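Aminoglycoside 6-adenylyltransferase (Bacillus subtilis, PDB 2PBE) transfers a nucleotidyl group from ATP or GTP to O-6 of streptomycin, also adenylates streptidine, and so mediates bacterial resistance to streptomycin. Local coordinates at residues Q7-I12 with I94-G99; E21-V26 with E55-N60; L251-S256 with Y265-Y270. All coordinates share one frame; numbering follows the deposited sequence.

Interaction 1: Q7-I12 with I94-G99; sequences QEMMDI and ILFEDG
A β-hairpin in the mixed sheet of the nucleotidyltransferase-type domain, the fold expected from the protein's family, meets helix 6-19 where Met9 comes against Phe96 at the end of strand 90-96. Residues Phe96 to Gly99 form a type I β-turn, closed by Gly99 N bonding to Phe96 O at 3.0 Å, from which the chain returns as strand 101-108. The contact is small and almost wholly apolar. Met9, present as selenomethionine, points at the hairpin, and two bends, at chi2 (-53°) and chi3 (-71°), swing its terminal methyl CE to the ring and leave SE farther off. CE sits 3.9 Å from Phe96 CE2 and 4.0 Å from Phe96 CD2, approaching obliquely as the two side chains run past each other in opposite directions. One face of the ring carries CG2 of Ile94, 3.7 Å above its centre. Asp98 borders the methionine more loosely, its OD2 lying 4.5 Å from Met9 SE; that carboxylate is taken up by Asn100 and by a salt bridge to Arg4, which also makes a cation-pi contact with Phe96. Helix 6-19 also meets the sheet through Met9 on Tyr45 of strand 45-51, while Phe96 touches Leu102 of strand 101-108.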
loop_
_atom_site.group_PDB
_atom_site.type_symbol
_atom_site.label_atom_id
_atom_site.label_comp_id
_atom_site.label_asym_id
_atom_site.label_seq_id
_atom_site.Cartn_x
_atom_site.Cartn_y
_atom_site.Cartn_z
ATOM N N GLN A 7 10.863 4.470 -7.688
ATOM C CA GLN A 7 9.723 3.576 -7.726
ATOM C C GLN A 7 10.241 2.138 -7.799
ATOM O O GLN A 7 9.903 1.318 -6.952
ATOM C CB GLN A 7 8.865 3.892 -8.953
ATOM C CG GLN A 7 7.653 2.998 -9.125
ATOM C CD GLN A 7 6.837 2.866 -7.845
ATOM O OE1 GLN A 7 6.596 3.859 -7.149
ATOM N NE2 GLN A 7 6.405 1.645 -7.535
ATOM N N GLU A 8 11.071 1.858 -8.798
ATOM C CA GLU A 8 11.629 0.528 -8.998
ATOM C C GLU A 8 12.398 0.016 -7.786
ATOM O O GLU A 8 12.308 -1.167 -7.445
ATOM C CB GLU A 8 12.548 0.525 -10.220
ATOM C CG GLU A 8 11.878 0.995 -11.513
ATOM C CD GLU A 8 12.809 0.958 -12.722
ATOM O OE1 GLU A 8 13.759 1.773 -12.787
ATOM O OE2 GLU A 8 12.582 0.108 -13.610
HETATM N N MSE A 9 13.145 0.911 -7.141
HETATM C CA MSE A 9 13.935 0.535 -5.982
HETATM C C MSE A 9 13.049 0.103 -4.836
HETATM O O MSE A 9 13.271 -0.947 -4.237
HETATM C CB MSE A 9 14.824 1.703 -5.531
HETATM C CG MSE A 9 15.989 2.014 -6.471
HETATM SE SE MSE A 9 17.133 0.478 -6.885
HETATM C CE MSE A 9 17.988 0.261 -5.175
HETATM N N MSE A 10 12.059 0.926 -4.534
HETATM C CA MSE A 10 11.140 0.623 -3.453
HETATM C C MSE A 10 10.410 -0.672 -3.697
HETATM O O MSE A 10 10.167 -1.431 -2.759
HETATM C CB MSE A 10 10.115 1.735 -3.264
HETATM C CG MSE A 10 10.681 3.009 -2.667
HETATM SE SE MSE A 10 11.792 2.707 -1.085
HETATM C CE MSE A 10 10.686 1.439 -0.127
ATOM N N ASP A 11 10.047 -0.914 -4.954
ATOM C CA ASP A 11 9.349 -2.145 -5.306
ATOM C C ASP A 11 10.202 -3.327 -4.865
ATOM O O ASP A 11 9.733 -4.205 -4.151
ATOM C CB ASP A 11 9.111 -2.243 -6.825
ATOM C CG ASP A 11 8.065 -1.259 -7.326
ATOM O OD1 ASP A 11 7.032 -1.084 -6.634
ATOM O OD2 ASP A 11 8.270 -0.676 -8.418
ATOM N N ILE A 12 11.460 -3.336 -5.280
ATOM C CA ILE A 12 12.367 -4.412 -4.939
ATOM C C ILE A 12 12.418 -4.686 -3.434
ATOM O O ILE A 12 12.255 -5.825 -3.005
ATOM C CB ILE A 12 13.771 -4.075 -5.476
ATOM C CG1 ILE A 12 13.702 -3.945 -6.997
ATOM C CG2 ILE A 12 14.762 -5.142 -5.085
ATOM C CD1 ILE A 12 14.966 -3.452 -7.653
ATOM N N ILE A 94 25.342 -0.467 0.685
ATOM C CA ILE A 94 25.631 -0.868 -0.679
ATOM C C ILE A 94 25.631 0.306 -1.645
ATOM O O ILE A 94 24.776 1.201 -1.562
ATOM C CB ILE A 94 24.589 -1.910 -1.177
ATOM C CG1 ILE A 94 24.516 -3.077 -0.200
ATOM C CG2 ILE A 94 24.987 -2.454 -2.553
ATOM C CD1 ILE A 94 23.347 -4.017 -0.463
ATOM N N LEU A 95 26.596 0.286 -2.556
ATOM C CA LEU A 95 26.676 1.295 -3.588
ATOM C C LEU A 95 26.389 0.524 -4.862
ATOM O O LEU A 95 27.230 -0.234 -5.340
ATOM C CB LEU A 95 28.068 1.931 -3.648
ATOM C CG LEU A 95 28.137 3.022 -4.733
ATOM C CD1 LEU A 95 27.214 4.160 -4.386
ATOM C CD2 LEU A 95 29.553 3.510 -4.914
ATOM N N PHE A 96 25.195 0.709 -5.411
ATOM C CA PHE A 96 24.801 -0.008 -6.623
ATOM C C PHE A 96 25.434 0.491 -7.919
ATOM O O PHE A 96 25.802 1.662 -8.044
ATOM C CB PHE A 96 23.280 0.009 -6.760
ATOM C CG PHE A 96 22.568 -0.817 -5.723
ATOM C CD1 PHE A 96 22.589 -2.227 -5.797
ATOM C CD2 PHE A 96 21.920 -0.201 -4.636
ATOM C CE1 PHE A 96 21.967 -3.025 -4.794
ATOM C CE2 PHE A 96 21.289 -0.979 -3.620
ATOM C CZ PHE A 96 21.311 -2.402 -3.699
ATOM N N GLU A 97 25.566 -0.417 -8.875
ATOM C CA GLU A 97 26.141 -0.060 -10.159
ATOM C C GLU A 97 25.332 1.007 -10.875
ATOM O O GLU A 97 25.900 1.892 -11.505
ATOM C CB GLU A 97 26.254 -1.286 -11.064
ATOM C CG GLU A 97 27.576 -2.001 -10.985
ATOM C CD GLU A 97 27.663 -3.147 -11.974
ATOM O OE1 GLU A 97 27.279 -2.949 -13.150
ATOM O OE2 GLU A 97 28.107 -4.248 -11.570
ATOM N N ASP A 98 24.009 0.918 -10.775
ATOM C CA ASP A 98 23.111 1.864 -11.436
ATOM C C ASP A 98 23.233 3.237 -10.782
ATOM O O ASP A 98 22.680 4.217 -11.269
ATOM C CB ASP A 98 21.661 1.383 -11.351
ATOM C CG ASP A 98 21.035 1.615 -9.984
ATOM O OD1 ASP A 98 21.649 1.242 -8.968
ATOM O OD2 ASP A 98 19.921 2.177 -9.931
ATOM N N GLY A 99 23.963 3.298 -9.673
ATOM C CA GLY A 99 24.157 4.562 -8.991
ATOM C C GLY A 99 23.445 4.690 -7.665
ATOM O O GLY A 99 23.786 5.571 -6.877
#

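Interaction 2: E21-V26 with E55-N60; sequences ERIRLV and ESFKEN
The guanidinium of Arg22 lies flat on the ring of Phe57, planes 19° apart, in a cation-pi stack with Arg22 CZ 3.6 Å from the ring centroid. The overlap is displaced toward the rim, over CE1 and CZ of the phenylalanine. While the ring covers a face of the guanidinium, the edge of the guanidinium is used by Ser56: the serine OG takes a bond from Arg22 NH2 at 3.2 Å (149°), near the guanidinium plane, and a weak one from Arg22 NE at 3.3 Å. Two bends along the chain fold the arginine over the ring, with Arg22 CB also 3.6 Å from Phe57 CE2. Ile23 adds an apolar touch, CG1 to Phe57 CZ at 4.1 Å, crossing the phenylalanine nearly at a right angle.

Further out, Asp20 forms a salt bridge with Arg22 NH1 and probably fixes the rotation of the group together with Ser56. Asp53 OD1 accepts a bond from Ser56 N, and Trp63 meets Phe57 edge-to-face. The contact joins the start of strand 23-28 to the short helix 54-58, which follows the adjacent strand 45-51; Ile23 continues inward to Phe16 and Ala17 of helix 6-19.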
loop_
_atom_site.group_PDB
_atom_site.type_symbol
_atom_site.label_atom_id
_atom_site.label_comp_id
_atom_site.label_asym_id
_atom_site.label_seq_id
_atom_site.Cartn_x
_atom_site.Cartn_y
_atom_site.Cartn_z
ATOM N N GLU A 21 9.752 -14.983 4.724
ATOM C CA GLU A 21 9.118 -15.363 5.981
ATOM C C GLU A 21 9.820 -14.882 7.242
ATOM O O GLU A 21 9.193 -14.809 8.295
ATOM C CB GLU A 21 8.926 -16.884 6.031
ATOM C CG GLU A 21 7.783 -17.371 5.107
ATOM C CD GLU A 21 7.394 -18.825 5.311
ATOM O OE1 GLU A 21 7.279 -19.244 6.482
ATOM O OE2 GLU A 21 7.179 -19.544 4.306
ATOM N N ARG A 22 11.113 -14.555 7.165
ATOM C CA ARG A 22 11.802 -14.068 8.357
ATOM C C ARG A 22 11.492 -12.584 8.560
ATOM O O ARG A 22 11.551 -12.083 9.688
ATOM C CB ARG A 22 13.327 -14.236 8.258
ATOM C CG ARG A 22 13.829 -15.622 7.919
ATOM C CD ARG A 22 14.462 -15.589 6.549
ATOM N NE ARG A 22 15.897 -15.832 6.539
ATOM C CZ ARG A 22 16.686 -15.593 5.497
ATOM N NH1 ARG A 22 16.182 -15.087 4.370
ATOM N NH2 ARG A 22 17.986 -15.887 5.571
ATOM N N ILE A 23 11.166 -11.880 7.480
ATOM C CA ILE A 23 10.874 -10.455 7.596
ATOM C C ILE A 23 9.424 -10.233 7.997
ATOM O O ILE A 23 8.504 -10.570 7.258
ATOM C CB ILE A 23 11.180 -9.705 6.292
ATOM C CG1 ILE A 23 12.639 -9.944 5.893
ATOM C CG2 ILE A 23 10.986 -8.204 6.496
ATOM C CD1 ILE A 23 12.988 -9.399 4.536
ATOM N N ARG A 24 9.250 -9.650 9.179
ATOM C CA ARG A 24 7.930 -9.380 9.745
ATOM C C ARG A 24 7.516 -7.913 9.685
ATOM O O ARG A 24 6.347 -7.603 9.539
ATOM C CB ARG A 24 7.907 -9.864 11.195
ATOM C CG ARG A 24 8.149 -11.365 11.341
ATOM C CD ARG A 24 6.893 -12.145 11.018
ATOM N NE ARG A 24 7.018 -12.942 9.809
ATOM C CZ ARG A 24 5.978 -13.419 9.140
ATOM N NH1 ARG A 24 4.741 -13.174 9.566
ATOM N NH2 ARG A 24 6.165 -14.143 8.039
ATOM N N LEU A 25 8.480 -7.013 9.779
ATOM C CA LEU A 25 8.202 -5.580 9.772
ATOM C C LEU A 25 9.224 -4.849 8.883
ATOM O O LEU A 25 10.383 -5.252 8.797
ATOM C CB LEU A 25 8.263 -5.062 11.216
ATOM C CG LEU A 25 7.628 -3.740 11.675
ATOM C CD1 LEU A 25 8.390 -2.556 11.109
ATOM C CD2 LEU A 25 6.176 -3.685 11.242
ATOM N N VAL A 26 8.786 -3.790 8.208
ATOM C CA VAL A 26 9.652 -3.004 7.334
ATOM C C VAL A 26 9.446 -1.527 7.603
ATOM O O VAL A 26 8.312 -1.050 7.635
ATOM C CB VAL A 26 9.349 -3.283 5.853
ATOM C CG1 VAL A 26 10.254 -2.448 4.965
ATOM C CG2 VAL A 26 9.546 -4.750 5.556
ATOM N N GLU A 55 20.791 -14.076 12.532
ATOM C CA GLU A 55 21.925 -14.926 12.125
ATOM C C GLU A 55 21.697 -15.647 10.782
ATOM O O GLU A 55 22.658 -15.960 10.051
ATOM C CB GLU A 55 22.218 -15.966 13.210
ATOM C CG GLU A 55 22.717 -15.382 14.532
ATOM C CD GLU A 55 23.970 -14.503 14.356
ATOM O OE1 GLU A 55 23.917 -13.312 14.746
ATOM O OE2 GLU A 55 25.004 -14.996 13.834
ATOM N N SER A 56 20.425 -15.913 10.481
ATOM C CA SER A 56 20.033 -16.598 9.251
ATOM C C SER A 56 20.548 -15.839 8.039
ATOM O O SER A 56 21.110 -16.406 7.091
ATOM C CB SER A 56 18.506 -16.697 9.188
ATOM O OG SER A 56 18.102 -17.639 8.215
ATOM N N PHE A 57 20.355 -14.534 8.082
ATOM C CA PHE A 57 20.785 -13.682 6.997
ATOM C C PHE A 57 22.294 -13.630 6.942
ATOM O O PHE A 57 22.884 -13.501 5.878
ATOM C CB PHE A 57 20.202 -12.290 7.191
ATOM C CG PHE A 57 18.721 -12.229 6.975
ATOM C CD1 PHE A 57 18.199 -12.100 5.674
ATOM C CD2 PHE A 57 17.837 -12.358 8.058
ATOM C CE1 PHE A 57 16.804 -12.110 5.440
ATOM C CE2 PHE A 57 16.433 -12.373 7.849
ATOM C CZ PHE A 57 15.911 -12.253 6.539
ATOM N N LYS A 58 22.921 -13.746 8.112
ATOM C CA LYS A 58 24.377 -13.700 8.218
ATOM C C LYS A 58 25.117 -14.933 7.708
ATOM O O LYS A 58 26.341 -14.893 7.624
ATOM C CB LYS A 58 24.796 -13.417 9.667
ATOM C CG LYS A 58 24.307 -12.075 10.183
ATOM C CD LYS A 58 25.302 -11.421 11.135
ATOM C CE LYS A 58 25.479 -12.190 12.426
ATOM N NZ LYS A 58 26.627 -11.695 13.251
ATOM N N GLU A 59 24.410 -16.017 7.381
ATOM C CA GLU A 59 25.066 -17.229 6.867
ATOM C C GLU A 59 26.053 -16.846 5.747
ATOM O O GLU A 59 27.219 -17.258 5.764
ATOM C CB GLU A 59 24.025 -18.229 6.334
ATOM C CG GLU A 59 24.072 -19.586 7.027
ATOM C CD GLU A 59 22.849 -19.866 7.902
ATOM O OE1 GLU A 59 21.798 -20.296 7.352
ATOM O OE2 GLU A 59 22.936 -19.644 9.136
ATOM N N ASN A 60 25.581 -16.051 4.783
ATOM C CA ASN A 60 26.424 -15.562 3.688
ATOM C C ASN A 60 25.736 -14.411 2.962
ATOM O O ASN A 60 24.655 -14.000 3.351
ATOM C CB ASN A 60 26.785 -16.686 2.704
ATOM C CG ASN A 60 25.589 -17.220 1.967
ATOM O OD1 ASN A 60 24.708 -17.849 2.553
ATOM N ND2 ASN A 60 25.554 -16.974 0.663
#

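Interaction 3: L251-S256 with Y265-Y270; sequences LFRKYS and YKYPDY
Tyr267 reaches back to Arg253 and Ser256 from the loop joining two consecutive helices of the C-terminal helical region, 238-263 and 270-283; both partners lie on the first of these. Near the start of the loop, the hydroxyl of Tyr265 bonds to the carbonyl oxygen of Pro149. Two residues on, Tyr267 supplies the contact. With CG anti to the backbone N (chi1 -175°), its ring extends toward the helix and presents an edge to the serine: Ser256 OG lies in the ring plane, 3.3 Å from Tyr267 CE1. Tyr267 OH lies beside Arg253, 4.0 Å from Arg253 CA and 4.1 Å from Arg253 CG. These are van der Waals approaches; the polar link between the segments is a water molecule, which donates to Ser256 OG at 3.2 Å and to Tyr267 OH at 3.0 Å. One aspartate of the next helix ties the tyrosine and the arginine together, Asp271 OD2 bonding to Tyr267 OH and Asp271 OD1 forming a salt bridge with Arg253 NE, while Thr275 is the partner of Arg253 NH2. After Tyr267, Pro268 touches Phe154, and the side chain of Tyr270, at the opening of helix 270-283, touches Trp162, both on helix 151-173.

The serine that faces the tyrosine edge is itself tied to its own helix. Ser256 OG stands between the backbone N and the carbonyl carbon (chi1 of Ser256 59°), where it donates to Phe252 O, one turn earlier, while accepting from the water. That carbonyl oxygen, Phe252 O, also receives the regular helical bond from Ser256 N at 2.9 Å, the two donors arriving from opposite faces of the carbonyl plane.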
loop_
_atom_site.group_PDB
_atom_site.type_symbol
_atom_site.label_atom_id
_atom_site.label_comp_id
_atom_site.label_asym_id
_atom_site.label_seq_id
_atom_site.Cartn_x
_atom_site.Cartn_y
_atom_site.Cartn_z
ATOM N N LEU A 251 -17.121 -2.507 -8.989
ATOM C CA LEU A 251 -16.014 -3.007 -8.197
ATOM C C LEU A 251 -16.141 -2.719 -6.713
ATOM O O LEU A 251 -15.680 -3.506 -5.892
ATOM C CB LEU A 251 -14.705 -2.449 -8.723
ATOM C CG LEU A 251 -14.267 -3.105 -10.031
ATOM C CD1 LEU A 251 -13.081 -2.378 -10.616
ATOM C CD2 LEU A 251 -13.916 -4.578 -9.775
ATOM N N PHE A 252 -16.771 -1.601 -6.361
ATOM C CA PHE A 252 -16.902 -1.274 -4.947
ATOM C C PHE A 252 -17.881 -2.196 -4.262
ATOM O O PHE A 252 -17.699 -2.532 -3.096
ATOM C CB PHE A 252 -17.370 0.171 -4.729
ATOM C CG PHE A 252 -17.026 0.694 -3.366
ATOM C CD1 PHE A 252 -15.694 0.999 -3.054
ATOM C CD2 PHE A 252 -18.014 0.851 -2.377
ATOM C CE1 PHE A 252 -15.327 1.469 -1.752
ATOM C CE2 PHE A 252 -17.675 1.321 -1.054
ATOM C CZ PHE A 252 -16.321 1.630 -0.747
ATOM N N ARG A 253 -18.929 -2.586 -4.980
ATOM C CA ARG A 253 -19.927 -3.484 -4.414
ATOM C C ARG A 253 -19.197 -4.777 -4.111
ATOM O O ARG A 253 -19.234 -5.284 -2.996
ATOM C CB ARG A 253 -21.061 -3.764 -5.414
ATOM C CG ARG A 253 -21.936 -2.559 -5.698
ATOM C CD ARG A 253 -22.948 -2.815 -6.826
ATOM N NE ARG A 253 -23.653 -1.579 -7.170
ATOM C CZ ARG A 253 -23.660 -1.020 -8.382
ATOM N NH1 ARG A 253 -23.005 -1.581 -9.386
ATOM N NH2 ARG A 253 -24.331 0.114 -8.589
ATOM N N LYS A 254 -18.526 -5.281 -5.139
ATOM C CA LYS A 254 -17.776 -6.514 -5.057
ATOM C C LYS A 254 -16.889 -6.583 -3.806
ATOM O O LYS A 254 -17.061 -7.464 -2.962
ATOM C CB LYS A 254 -16.928 -6.674 -6.320
ATOM C CG LYS A 254 -16.187 -8.000 -6.392
ATOM C CD LYS A 254 -15.577 -8.258 -7.763
ATOM C CE LYS A 254 -14.744 -9.531 -7.720
ATOM N NZ LYS A 254 -14.105 -9.869 -9.011
ATOM N N TYR A 255 -15.968 -5.635 -3.661
ATOM C CA TYR A 255 -15.060 -5.658 -2.517
ATOM C C TYR A 255 -15.619 -5.284 -1.161
ATOM O O TYR A 255 -15.149 -5.804 -0.142
ATOM C CB TYR A 255 -13.816 -4.847 -2.865
ATOM C CG TYR A 255 -13.079 -5.559 -3.979
ATOM C CD1 TYR A 255 -12.471 -6.830 -3.749
ATOM C CD2 TYR A 255 -13.103 -5.064 -5.310
ATOM C CE1 TYR A 255 -11.924 -7.598 -4.824
ATOM C CE2 TYR A 255 -12.554 -5.824 -6.399
ATOM C CZ TYR A 255 -11.972 -7.094 -6.146
ATOM O OH TYR A 255 -11.485 -7.868 -7.192
ATOM N N SER A 256 -16.603 -4.392 -1.128
ATOM C CA SER A 256 -17.197 -4.009 0.151
ATOM C C SER A 256 -18.070 -5.167 0.618
ATOM O O SER A 256 -18.185 -5.414 1.818
ATOM C CB SER A 256 -18.022 -2.725 0.026
ATOM O OG SER A 256 -19.065 -2.888 -0.914
ATOM N N TYR A 265 -19.580 -7.406 9.154
ATOM C CA TYR A 265 -20.019 -6.039 9.388
ATOM C C TYR A 265 -21.274 -5.820 8.565
ATOM O O TYR A 265 -21.469 -6.495 7.553
ATOM C CB TYR A 265 -18.947 -5.033 8.960
ATOM C CG TYR A 265 -17.672 -5.052 9.790
ATOM C CD1 TYR A 265 -17.666 -5.517 11.135
ATOM C CD2 TYR A 265 -16.455 -4.578 9.238
ATOM C CE1 TYR A 265 -16.474 -5.505 11.905
ATOM C CE2 TYR A 265 -15.253 -4.559 10.002
ATOM C CZ TYR A 265 -15.274 -5.024 11.330
ATOM O OH TYR A 265 -14.117 -5.025 12.070
ATOM N N LYS A 266 -22.129 -4.889 8.993
ATOM C CA LYS A 266 -23.352 -4.609 8.251
ATOM C C LYS A 266 -23.042 -3.968 6.897
ATOM O O LYS A 266 -22.263 -3.007 6.810
ATOM C CB LYS A 266 -24.273 -3.670 9.041
ATOM C CG LYS A 266 -25.596 -3.354 8.327
ATOM C CD LYS A 266 -26.555 -2.489 9.155
ATOM C CE LYS A 266 -26.120 -1.025 9.212
ATOM N NZ LYS A 266 -27.123 -0.177 9.896
ATOM N N TYR A 267 -23.637 -4.511 5.835
ATOM C CA TYR A 267 -23.449 -3.937 4.515
ATOM C C TYR A 267 -24.322 -2.677 4.509
ATOM O O TYR A 267 -25.508 -2.737 4.811
ATOM C CB TYR A 267 -23.917 -4.904 3.435
ATOM C CG TYR A 267 -23.618 -4.390 2.057
ATOM C CD1 TYR A 267 -22.283 -4.352 1.565
ATOM C CD2 TYR A 267 -24.659 -3.877 1.243
ATOM C CE1 TYR A 267 -21.991 -3.807 0.287
ATOM C CE2 TYR A 267 -24.387 -3.332 -0.041
ATOM C CZ TYR A 267 -23.055 -3.294 -0.512
ATOM O OH TYR A 267 -22.787 -2.720 -1.734
ATOM N N PRO A 268 -23.739 -1.514 4.187
ATOM C CA PRO A 268 -24.535 -0.287 4.174
ATOM C C PRO A 268 -25.613 -0.263 3.117
ATOM O O PRO A 268 -25.672 -1.131 2.257
ATOM C CB PRO A 268 -23.493 0.793 3.924
ATOM C CG PRO A 268 -22.229 0.184 4.436
ATOM C CD PRO A 268 -22.320 -1.220 3.938
ATOM N N ASP A 269 -26.455 0.763 3.178
ATOM C CA ASP A 269 -27.525 0.917 2.208
ATOM C C ASP A 269 -27.188 2.035 1.231
ATOM O O ASP A 269 -28.011 2.402 0.375
ATOM C CB ASP A 269 -28.871 1.206 2.895
ATOM C CG ASP A 269 -28.836 2.443 3.783
ATOM O OD1 ASP A 269 -28.358 3.502 3.332
ATOM O OD2 ASP A 269 -29.304 2.376 4.936
ATOM N N TYR A 270 -25.973 2.565 1.357
ATOM C CA TYR A 270 -25.521 3.625 0.481
ATOM C C TYR A 270 -25.520 3.156 -0.967
ATOM O O TYR A 270 -25.867 3.911 -1.866
ATOM C CB TYR A 270 -24.120 4.080 0.860
ATOM C CG TYR A 270 -23.927 4.367 2.333
ATOM C CD1 TYR A 270 -24.890 5.095 3.070
ATOM C CD2 TYR A 270 -22.731 3.971 2.992
ATOM C CE1 TYR A 270 -24.666 5.431 4.446
ATOM C CE2 TYR A 270 -22.492 4.294 4.360
ATOM C CZ TYR A 270 -23.460 5.030 5.080
ATOM O OH TYR A 270 -23.235 5.389 6.396
HETATM O O HOH W 1 -21.043 -0.405 -0.855
#

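Overall arrangement
Interactions 1 and 2 belong to the same sheet-containing half of the molecule. Helix 6-19 carries one side of interaction 1 and is touched by Ile23 of interaction 2, which is nested inside the loop that interaction 1 closes, with centres 19 Å apart. Interaction 3 lies 40 Å from interaction 1 and 39 Å from interaction 2, centre to centre, on the other side of the chain's centre among the C-terminal helices. Chemistry follows place. Interaction 1, the most buried, rests on a methyl against an aromatic ring. The partly buried interaction 2 combines a stacked guanidinium with hydrogen bonds at its edge. Interaction 3, also partly buried, combines an edge contact of a tyrosine with a water bridge, its polar ends being held by the following helix.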